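Local coordinates for phenolic acid decarboxylase (Sedimentibacter hydroxybenzoicus, PDB 7AE5), which catalyses the reversible, non-oxidative decarboxylation of 4-hydroxybenzoate and 3,4-dihydroxybenzoate, using prenylated FMN and manganese in the detoxification of phenolic compounds without oxygen, at residues A146-A151 against I203-G208; L162-Y167 against F215-P220. All blocks are in the same frame, centred on the assembly; numbering follows the deposited sequence.

Contact 1. Residues A146-A151 against I203-G208; sequences ASVVTA and IAITIG
The flat carbonyl of Ser147 takes two donors from Thr206 in an antiparallel beta ladder of the Rift-related domain. Thr206 OG1 comes in the carbonyl plane, on a lone pair, 2.9 Å from Ser147 O. Thr206 N, 3.1 Å from the same Ser147 O, stands above that plane. With chi1 at 71°, OG1 lies between the backbone N and carbonyl carbon of Thr206, facing strand 147-150; it also hydrogen-bonds Asn209 ND2. An alanine in place of Thr206 would probably leave Ser147 O with only the backbone donor from this residue, and Asn209 ND2 without this partner. Along the ladder, Val149 and Ala204 form the other hydrogen-bonded pair, with side chains on the same face as Ser147 and Thr206. The opposite face is aliphatic: Val148 and Ile205 lie side by side, CG2 of Val148 3.9 Å from CG1 of Ile205, and Val148 CG1 reaches Ile203 CD1. At the outer edges, Val148 bonds through its backbone to Gly165, and Ile205 to Leu261, placing both strands inside a larger sheet. Ala146 adds its CB to the aliphatic contacts, 3.6 Å from CG2 of Ile205.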
ATOM      1  N   ALA C 146      11.577   8.175  44.732  1.00 48.16           N
ATOM      2  CA  ALA C 146      11.993   7.272  45.792  1.00 52.24           C
ATOM      3  C   ALA C 146      12.493   5.951  45.221  1.00 52.57           C
ATOM      4  O   ALA C 146      12.077   5.515  44.143  1.00 50.04           O
ATOM      5  CB  ALA C 146      10.839   7.014  46.759  1.00 51.92           C
ATOM      6  N   SER C 147      13.402   5.316  45.956  1.00 60.71           N
ATOM      7  CA  SER C 147      13.882   3.971  45.653  1.00 61.86           C
ATOM      8  C   SER C 147      13.282   3.023  46.685  1.00 64.27           C
ATOM      9  O   SER C 147      13.640   3.075  47.867  1.00 64.83           O
ATOM     10  CB  SER C 147      15.407   3.919  45.658  1.00 60.64           C
ATOM     11  OG  SER C 147      15.952   4.982  44.895  1.00 57.32           O
ATOM     12  N   VAL C 148      12.375   2.159  46.237  1.00 47.55           N
ATOM     13  CA  VAL C 148      11.535   1.356  47.119  1.00 48.57           C
ATOM     14  C   VAL C 148      12.095  -0.057  47.187  1.00 50.89           C
ATOM     15  O   VAL C 148      12.314  -0.698  46.150  1.00 51.47           O
ATOM     16  CB  VAL C 148      10.076   1.352  46.632  1.00 46.34           C
ATOM     17  CG1 VAL C 148       9.306   0.192  47.246  1.00 47.73           C
ATOM     18  CG2 VAL C 148       9.410   2.686  46.941  1.00 45.21           C
ATOM     19  N   VAL C 149      12.306  -0.551  48.406  1.00 57.39           N
ATOM     20  CA  VAL C 149      13.010  -1.805  48.656  1.00 59.83           C
ATOM     21  C   VAL C 149      12.020  -2.849  49.154  1.00 61.47           C
ATOM     22  O   VAL C 149      11.299  -2.615  50.131  1.00 61.18           O
ATOM     23  CB  VAL C 149      14.149  -1.609  49.671  1.00 60.16           C
ATOM     24  CG1 VAL C 149      15.112  -2.783  49.622  1.00 62.37           C
ATOM     25  CG2 VAL C 149      14.875  -0.300  49.408  1.00 58.55           C
ATOM     26  N   THR C 150      11.993  -4.000  48.483  1.00 67.50           N
ATOM     27  CA  THR C 150      11.215  -5.159  48.899  1.00 69.44           C
ATOM     28  C   THR C 150      12.115  -6.389  48.900  1.00 72.17           C
ATOM     29  O   THR C 150      13.234  -6.365  48.380  1.00 72.21           O
ATOM     30  CB  THR C 150      10.003  -5.402  47.985  1.00 68.64           C
ATOM     31  OG1 THR C 150      10.404  -6.190  46.856  1.00 70.09           O
ATOM     32  CG2 THR C 150       9.405  -4.092  47.504  1.00 65.13           C
ATOM     33  N   ALA C 151      11.611  -7.470  49.488  1.00 95.95           N
ATOM     34  CA  ALA C 151      12.327  -8.741  49.564  1.00 98.52           C
ATOM     35  C   ALA C 151      11.360  -9.795  50.089  1.00100.27           C
ATOM     36  O   ALA C 151      10.184  -9.517  50.342  1.00 99.37           O
ATOM     37  CB  ALA C 151      13.570  -8.643  50.454  1.00 98.75           C
ATOM     38  N   ILE C 203       7.918  -2.792  53.489  1.00 67.10           N
ATOM     39  CA  ILE C 203       8.744  -2.159  52.468  1.00 66.46           C
ATOM     40  C   ILE C 203       9.535  -1.032  53.118  1.00 63.61           C
ATOM     41  O   ILE C 203       9.216  -0.563  54.213  1.00 61.65           O
ATOM     42  CB  ILE C 203       7.928  -1.602  51.273  1.00 65.10           C
ATOM     43  CG1 ILE C 203       7.339  -0.232  51.609  1.00 60.67           C
ATOM     44  CG2 ILE C 203       6.836  -2.572  50.840  1.00 68.15           C
ATOM     45  CD1 ILE C 203       6.691   0.450  50.428  1.00 59.30           C
ATOM     46  N   ALA C 204      10.585  -0.602  52.423  1.00 55.74           N
ATOM     47  CA  ALA C 204      11.372   0.560  52.805  1.00 54.01           C
ATOM     48  C   ALA C 204      11.416   1.533  51.637  1.00 52.90           C
ATOM     49  O   ALA C 204      11.628   1.130  50.489  1.00 55.12           O
ATOM     50  CB  ALA C 204      12.792   0.166  53.218  1.00 56.88           C
ATOM     51  N   ILE C 205      11.207   2.812  51.932  1.00 54.25           N
ATOM     52  CA  ILE C 205      11.153   3.865  50.922  1.00 53.10           C
ATOM     53  C   ILE C 205      12.294   4.830  51.211  1.00 54.70           C
ATOM     54  O   ILE C 205      12.256   5.562  52.208  1.00 54.78           O
ATOM     55  CB  ILE C 205       9.800   4.589  50.922  1.00 50.19           C
ATOM     56  CG1 ILE C 205       8.664   3.604  50.646  1.00 49.60           C
ATOM     57  CG2 ILE C 205       9.789   5.704  49.894  1.00 49.24           C
ATOM     58  CD1 ILE C 205       7.297   4.151  50.984  1.00 48.16           C
ATOM     59  N   THR C 206      13.307   4.832  50.349  1.00 58.89           N
ATOM     60  CA  THR C 206      14.479   5.676  50.530  1.00 61.19           C
ATOM     61  C   THR C 206      14.419   6.878  49.596  1.00 61.03           C
ATOM     62  O   THR C 206      14.093   6.746  48.412  1.00 58.86           O
ATOM     63  CB  THR C 206      15.769   4.890  50.285  1.00 63.87           C
ATOM     64  OG1 THR C 206      15.901   4.602  48.888  1.00 64.81           O
ATOM     65  CG2 THR C 206      15.753   3.586  51.073  1.00 64.40           C
ATOM     66  N   ILE C 207      14.738   8.052  50.140  1.00 55.74           N
ATOM     67  CA  ILE C 207      14.675   9.318  49.421  1.00 54.47           C
ATOM     68  C   ILE C 207      16.019  10.018  49.557  1.00 56.39           C
ATOM     69  O   ILE C 207      16.612  10.036  50.642  1.00 58.56           O
ATOM     70  CB  ILE C 207      13.535  10.212  49.953  1.00 53.76           C
ATOM     71  CG1 ILE C 207      12.200   9.464  49.902  1.00 50.25           C
ATOM     72  CG2 ILE C 207      13.453  11.512  49.166  1.00 53.13           C
ATOM     73  CD1 ILE C 207      11.116  10.081  50.758  1.00 49.49           C
ATOM     74  N   GLY C 208      16.501  10.593  48.457  1.00 52.12           N
ATOM     75  CA  GLY C 208      17.782  11.276  48.460  1.00 53.09           C
ATOM     76  C   GLY C 208      18.948  10.309  48.469  1.00 54.15           C
ATOM     77  O   GLY C 208      19.476   9.977  49.533  1.00 55.68           O
TER

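Contact 2. Residues L162-Y167 against F215-P220; sequences LNVGTY and FMASTP. With RB (rubidium ion), chain R.
Val164 and Met216 meet around a rubidium ion that joins strand 163-165 to the end of helix 211-217. Three backbone oxygens, Val164 O, Met216 O and Thr219 O, each lie 2.5 Å from the rubidium. Met216 binds twice, since its SD adds a longer contact to the rubidium of 2.9 Å. Tyr223 OH and Glu227 OE1 complete the six ligands.

The methionine chain is bent at its second and third torsions; the third, at -38°, brings CE back toward the strand, to 3.7 Å from Val164 CB. The two side chains cross at about a right angle; SD is turned to the ion and CE to Val164. Next to them Ala217 CB touches CG1 of Val164, at 3.7 Å, and CG2 of Thr166.

Beyond the ion the two backbones also meet directly, Gly165 CA and Ala217 CA lying 4.0 Å apart. Ala217 O receives a CA-H...O contact from Gly165 CA, 3.1 Å away, together with a weak, strongly bent hydrogen bond from Thr166 N (128° at the hydrogen). Further out, Thr219 OG1 bonds to Phe215 O at 2.7 Å, its donor above the carbonyl plane, and Thr219 N bonds to Met216 O, which is acceptor and ligand at once; both are likely to fix the turn bringing Thr219 O to the ion. Ser218 OG hydrogen-bonds Thr214 O, one turn back in the helix.

Oxygen ligands with one carboxylate to offset charge are usual for an alkali cation; the thioether is a soft, probably weak addition, and the distances, short for rubidium, do not by themselves identify the ion. It may occupy a site like the potassium site near the cofactor in UbiD relatives. It bridges the helix end to a strand predicted to bind prenylated FMN, and shares Glu227 with the predicted manganese site.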
ATOM      1  N   LEU C 162      15.851  -9.595  47.119  1.00 82.73           N
ATOM      2  CA  LEU C 162      15.675  -8.179  47.409  1.00 77.52           C
ATOM      3  C   LEU C 162      15.651  -7.379  46.112  1.00 77.69           C
ATOM      4  O   LEU C 162      16.511  -7.558  45.245  1.00 79.90           O
ATOM      5  CB  LEU C 162      16.794  -7.682  48.321  1.00 74.50           C
ATOM      6  CG  LEU C 162      16.700  -6.217  48.752  1.00 69.22           C
ATOM      7  CD1 LEU C 162      16.691  -6.099  50.268  1.00 67.61           C
ATOM      8  CD2 LEU C 162      17.840  -5.415  48.152  1.00 68.68           C
ATOM      9  N   ASN C 163      14.665  -6.497  45.979  1.00 66.90           N
ATOM     10  CA  ASN C 163      14.472  -5.732  44.757  1.00 66.74           C
ATOM     11  C   ASN C 163      14.310  -4.255  45.084  1.00 61.03           C
ATOM     12  O   ASN C 163      13.763  -3.889  46.129  1.00 57.92           O
ATOM     13  CB  ASN C 163      13.252  -6.236  43.974  1.00 70.44           C
ATOM     14  CG  ASN C 163      13.489  -7.594  43.343  1.00 76.44           C
ATOM     15  OD1 ASN C 163      12.714  -8.529  43.547  1.00 80.07           O
ATOM     16  ND2 ASN C 163      14.568  -7.713  42.574  1.00 77.17           N
ATOM     17  N   VAL C 164      14.804  -3.410  44.181  1.00 59.29           N
ATOM     18  CA  VAL C 164      14.707  -1.960  44.309  1.00 55.06           C
ATOM     19  C   VAL C 164      14.199  -1.399  42.985  1.00 54.00           C
ATOM     20  O   VAL C 164      14.804  -1.635  41.926  1.00 56.66           O
ATOM     21  CB  VAL C 164      16.050  -1.311  44.689  1.00 57.23           C
ATOM     22  CG1 VAL C 164      15.871   0.178  44.935  1.00 54.80           C
ATOM     23  CG2 VAL C 164      16.657  -1.992  45.910  1.00 59.39           C
ATOM     24  N   GLY C 165      13.086  -0.664  43.051  1.00 62.57           N
ATOM     25  CA  GLY C 165      12.555   0.027  41.897  1.00 58.91           C
ATOM     26  C   GLY C 165      11.990   1.373  42.306  1.00 52.62           C
ATOM     27  O   GLY C 165      11.782   1.645  43.491  1.00 50.91           O
ATOM     28  N   THR C 166      11.756   2.216  41.306  1.00 53.34           N
ATOM     29  CA  THR C 166      11.147   3.524  41.516  1.00 48.73           C
ATOM     30  C   THR C 166       9.649   3.431  41.260  1.00 47.65           C
ATOM     31  O   THR C 166       9.223   2.957  40.203  1.00 49.46           O
ATOM     32  CB  THR C 166      11.764   4.584  40.602  1.00 47.72           C
ATOM     33  OG1 THR C 166      11.769   4.108  39.251  1.00 49.70           O
ATOM     34  CG2 THR C 166      13.185   4.903  41.036  1.00 49.15           C
ATOM     35  N   TYR C 167       8.860   3.882  42.231  1.00 47.78           N
ATOM     36  CA  TYR C 167       7.410   3.886  42.123  1.00 47.49           C
ATOM     37  C   TYR C 167       6.890   5.194  42.694  1.00 45.36           C
ATOM     38  O   TYR C 167       7.395   5.675  43.711  1.00 44.07           O
ATOM     39  CB  TYR C 167       6.792   2.692  42.862  1.00 49.32           C
ATOM     40  CG  TYR C 167       7.429   1.371  42.494  1.00 53.31           C
ATOM     41  CD1 TYR C 167       7.247   0.820  41.232  1.00 56.30           C
ATOM     42  CD2 TYR C 167       8.229   0.686  43.399  1.00 55.22           C
ATOM     43  CE1 TYR C 167       7.835  -0.382  40.887  1.00 61.51           C
ATOM     44  CE2 TYR C 167       8.819  -0.517  43.064  1.00 60.84           C
ATOM     45  CZ  TYR C 167       8.619  -1.047  41.805  1.00 64.15           C
ATOM     46  OH  TYR C 167       9.205  -2.243  41.463  1.00 70.99           O
ATOM     47  N   PHE C 215      19.492   5.280  39.646  1.00 51.24           N
ATOM     48  CA  PHE C 215      19.625   4.719  38.305  1.00 51.69           C
ATOM     49  C   PHE C 215      19.220   3.249  38.281  1.00 53.31           C
ATOM     50  O   PHE C 215      18.377   2.841  37.473  1.00 53.97           O
ATOM     51  CB  PHE C 215      21.061   4.895  37.811  1.00 50.87           C
ATOM     52  CG  PHE C 215      21.210   4.801  36.318  1.00 50.71           C
ATOM     53  CD1 PHE C 215      20.639   5.752  35.487  1.00 49.82           C
ATOM     54  CD2 PHE C 215      21.932   3.766  35.745  1.00 51.39           C
ATOM     55  CE1 PHE C 215      20.784   5.671  34.112  1.00 49.50           C
ATOM     56  CE2 PHE C 215      22.080   3.678  34.372  1.00 51.15           C
ATOM     57  CZ  PHE C 215      21.505   4.632  33.555  1.00 50.15           C
ATOM     58  N   MET C 216      19.807   2.435  39.163  1.00 47.91           N
ATOM     59  CA  MET C 216      19.438   1.025  39.210  1.00 49.37           C
ATOM     60  C   MET C 216      17.982   0.846  39.609  1.00 49.84           C
ATOM     61  O   MET C 216      17.304  -0.068  39.124  1.00 50.81           O
ATOM     62  CB  MET C 216      20.333   0.267  40.184  1.00 49.75           C
ATOM     63  CG  MET C 216      19.928  -1.178  40.323  1.00 51.20           C
ATOM     64  SD  MET C 216      18.587  -1.408  41.512  1.00 51.55           S
ATOM     65  CE  MET C 216      19.023  -0.195  42.778  1.00 50.65           C
ATOM     66  N   ALA C 217      17.489   1.694  40.514  1.00 46.52           N
ATOM     67  CA  ALA C 217      16.089   1.606  40.907  1.00 45.82           C
ATOM     68  C   ALA C 217      15.179   1.908  39.726  1.00 44.36           C
ATOM     69  O   ALA C 217      14.130   1.275  39.559  1.00 44.68           O
ATOM     70  CB  ALA C 217      15.809   2.557  42.071  1.00 46.26           C
ATOM     71  N   SER C 218      15.581   2.852  38.878  1.00 46.75           N
ATOM     72  CA  SER C 218      14.867   3.104  37.635  1.00 46.48           C
ATOM     73  C   SER C 218      15.102   2.019  36.596  1.00 47.37           C
ATOM     74  O   SER C 218      14.508   2.086  35.512  1.00 47.05           O
ATOM     75  CB  SER C 218      15.280   4.464  37.071  1.00 45.26           C
ATOM     76  OG  SER C 218      14.794   5.514  37.891  1.00 44.38           O
ATOM     77  N   THR C 219      15.953   1.033  36.887  1.00 57.98           N
ATOM     78  CA  THR C 219      16.171  -0.079  35.977  1.00 58.95           C
ATOM     79  C   THR C 219      15.410  -1.302  36.469  1.00 59.98           C
ATOM     80  O   THR C 219      15.632  -1.760  37.611  1.00 60.49           O
ATOM     81  CB  THR C 219      17.656  -0.392  35.841  1.00 59.32           C
ATOM     82  OG1 THR C 219      18.385   0.829  35.657  1.00 58.04           O
ATOM     83  CG2 THR C 219      17.891  -1.284  34.633  1.00 60.13           C
ATOM     84  N   PRO C 220      14.495  -1.838  35.645  1.00 72.87           N
ATOM     85  CA  PRO C 220      13.636  -2.950  36.071  1.00 73.69           C
ATOM     86  C   PRO C 220      14.092  -4.295  35.524  1.00 74.96           C
ATOM     87  O   PRO C 220      13.952  -5.326  36.190  1.00 75.96           O
ATOM     88  CB  PRO C 220      12.262  -2.565  35.498  1.00 72.73           C
ATOM     89  CG  PRO C 220      12.491  -1.248  34.705  1.00 71.41           C
ATOM     90  CD  PRO C 220      13.958  -1.174  34.451  1.00 71.84           C
TER
HETATM   91 RB    RB R 502      16.218  -2.094  39.974  1.00367.38          RB

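From the N terminus, strand 147-150 leads to its antiparallel neighbour 163-165, paired by backbone hydrogen bonds such as Thr150 O to Asn163 N at 2.8 Å. The chain goes on to strand 201-207, where contact 1 closes a loop of 51 residues, and then to helix 211-217, where contact 2 closes one of 47. The four segments alternate in sequence, so the two loops cross. In the sheet, 147-150 lies between 163-165 and 201-207; contact 1 is thus a strand-to-strand tie within the sheet, whereas contact 2 ties one of its strands to the end of a helix. Their centres are about 9 Å apart, in the Rift-related domain.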